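Local atomic coordinates of cytokinin riboside 5'-monophosphate phosphoribohydrolase (Corynebacterium glutamicum, PDB entry 5WQ3), a protein that belongs to the SLOG clan of Rossmann-like alpha/beta proteins, built on a parallel sheet with helices packed against it. Residues K69-F74 / E94-A99. Residues are numbered along the deposited sequence; the frame is centred on the assembly and turned at random.
Sequences KAVTVF and EKLVAA
Lys69 brings its aliphatic end to the peptide carbonyl of Ala99, the one flat group touched across this contact: CE stops 4.0 Å from Ala99 O, coming in at the oxygen end. The ammonium gets no nearer, with Lys69 NZ 4.2 Å from Ala99 O, too far for a hydrogen bond. The charge has an aromatic partner instead, a cation-pi contact with the ring of Tyr101. With CG of Lys69 between the backbone N and the carbonyl carbon (chi1 76°) setting the direction, and the rest of the chain extended to give it length, CE is carried over to the carbonyl of Ala99, the last residue of segment 94-99.

This is the first strand and helix of a beta-alpha-beta unit: strand 70-74, helix 84-98, then strand 102-105, which pairs in parallel with the first. In a sheet ordered 4-3-2-1-5-6-7, strand 70-74 is central, and its side chains alternate: Val71 and Val73 point toward the helix, whereas Thr72 points away and hydrogen-bonds through OG1 to Ser163 OG.

On the strand itself the contact is apolar, and Leu96 does the work with both branches of its fork, which is also packed against Val103 of the neighbouring strand and Val239 of helix 235-246. Its CD2 meets Val71 CG2 at 4.0 Å, while its CD1 rests against Val73 CG2, also at 4.0 Å, and lies 4.2 Å from Val71 CG1. Each methyl of Val71 therefore faces a different methyl of Leu96, and the two side chains cross at about a right angle; toward Val73 the approach is oblique.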
loop_
_atom_site.group_PDB
_atom_site.type_symbol
_atom_site.label_atom_id
_atom_site.label_comp_id
_atom_site.label_asym_id
_atom_site.label_seq_id
_atom_site.Cartn_x
_atom_site.Cartn_y
_atom_site.Cartn_z
ATOM N N LYS C 69 -59.585 30.116 32.518
ATOM C CA LYS C 69 -58.679 30.983 33.264
ATOM C C LYS C 69 -57.286 30.315 33.436
ATOM O O LYS C 69 -57.175 29.093 33.555
ATOM C CB LYS C 69 -59.328 31.413 34.575
ATOM C CG LYS C 69 -59.320 30.311 35.616
ATOM C CD LYS C 69 -59.865 30.942 36.910
ATOM C CE LYS C 69 -60.270 29.876 37.881
ATOM N NZ LYS C 69 -61.001 30.572 38.953
ATOM N N ALA C 70 -56.225 31.124 33.407
ATOM C CA ALA C 70 -54.867 30.641 33.236
ATOM C C ALA C 70 -53.841 31.560 33.838
ATOM O O ALA C 70 -54.067 32.777 33.890
ATOM C CB ALA C 70 -54.574 30.410 31.751
ATOM N N VAL C 71 -52.739 30.939 34.313
ATOM C CA VAL C 71 -51.555 31.597 34.748
ATOM C C VAL C 71 -50.388 31.160 33.865
ATOM O O VAL C 71 -50.220 29.981 33.634
ATOM C CB VAL C 71 -51.255 31.210 36.205
ATOM C CG1 VAL C 71 -49.995 31.923 36.687
ATOM C CG2 VAL C 71 -52.452 31.602 37.047
ATOM N N THR C 72 -49.564 32.115 33.468
ATOM C CA THR C 72 -48.313 31.847 32.798
ATOM C C THR C 72 -47.189 31.785 33.816
ATOM O O THR C 72 -47.051 32.639 34.635
ATOM C CB THR C 72 -47.940 32.893 31.712
ATOM O OG1 THR C 72 -48.942 32.996 30.736
ATOM C CG2 THR C 72 -46.673 32.504 31.012
ATOM N N VAL C 73 -46.394 30.748 33.722
ATOM C CA VAL C 73 -45.171 30.613 34.616
ATOM C C VAL C 73 -43.908 30.594 33.705
ATOM O O VAL C 73 -43.864 29.887 32.712
ATOM C CB VAL C 73 -45.204 29.305 35.453
ATOM C CG1 VAL C 73 -44.059 29.263 36.484
ATOM C CG2 VAL C 73 -46.542 29.197 36.147
ATOM N N PHE C 74 -42.901 31.363 34.088
ATOM C CA PHE C 74 -41.658 31.537 33.366
ATOM C C PHE C 74 -40.575 31.148 34.382
ATOM O O PHE C 74 -40.815 31.220 35.595
ATOM C CB PHE C 74 -41.405 33.010 32.979
ATOM C CG PHE C 74 -42.342 33.517 31.971
ATOM C CD1 PHE C 74 -42.325 32.993 30.710
ATOM C CD2 PHE C 74 -43.363 34.414 32.328
ATOM C CE1 PHE C 74 -43.235 33.399 29.763
ATOM C CE2 PHE C 74 -44.319 34.806 31.405
ATOM C CZ PHE C 74 -44.234 34.311 30.106
ATOM N N GLU C 94 -48.979 22.119 40.401
ATOM C CA GLU C 94 -50.004 21.345 41.127
ATOM C C GLU C 94 -51.013 22.266 41.855
ATOM O O GLU C 94 -52.224 22.078 41.742
ATOM C CB GLU C 94 -49.337 20.397 42.119
ATOM C CG GLU C 94 -50.288 19.366 42.724
ATOM C CD GLU C 94 -50.942 19.827 44.025
ATOM O OE1 GLU C 94 -52.207 19.932 44.068
ATOM O OE2 GLU C 94 -50.178 20.074 45.003
ATOM N N LYS C 95 -50.524 23.264 42.586
ATOM C CA LYS C 95 -51.381 24.168 43.374
ATOM C C LYS C 95 -52.184 25.105 42.499
ATOM O O LYS C 95 -53.289 25.476 42.841
ATOM C CB LYS C 95 -50.489 25.013 44.283
ATOM C CG LYS C 95 -49.809 24.182 45.394
ATOM C CD LYS C 95 -48.780 24.983 46.149
ATOM C CE LYS C 95 -47.996 24.171 47.197
ATOM N NZ LYS C 95 -48.912 23.586 48.186
ATOM N N LEU C 96 -51.604 25.542 41.380
ATOM C CA LEU C 96 -52.374 26.351 40.444
ATOM C C LEU C 96 -53.569 25.567 39.910
ATOM O O LEU C 96 -54.630 26.105 39.750
ATOM C CB LEU C 96 -51.502 26.875 39.272
ATOM C CG LEU C 96 -50.551 27.970 39.704
ATOM C CD1 LEU C 96 -49.499 28.243 38.637
ATOM C CD2 LEU C 96 -51.375 29.215 40.014
ATOM N N VAL C 97 -53.386 24.281 39.654
ATOM C CA VAL C 97 -54.474 23.479 39.063
ATOM C C VAL C 97 -55.546 23.203 40.118
ATOM O O VAL C 97 -56.687 23.167 39.791
ATOM C CB VAL C 97 -53.965 22.147 38.554
ATOM C CG1 VAL C 97 -55.118 21.117 38.387
ATOM C CG2 VAL C 97 -53.260 22.380 37.242
ATOM N N ALA C 98 -55.142 23.089 41.383
ATOM C CA ALA C 98 -56.080 22.940 42.526
ATOM C C ALA C 98 -56.852 24.233 42.717
ATOM O O ALA C 98 -57.921 24.224 43.296
ATOM C CB ALA C 98 -55.304 22.572 43.788
ATOM N N ALA C 99 -56.320 25.369 42.265
ATOM C CA ALA C 99 -57.086 26.589 42.275
ATOM C C ALA C 99 -57.849 26.808 40.995
ATOM O O ALA C 99 -58.317 27.898 40.798
ATOM C CB ALA C 99 -56.243 27.820 42.589
#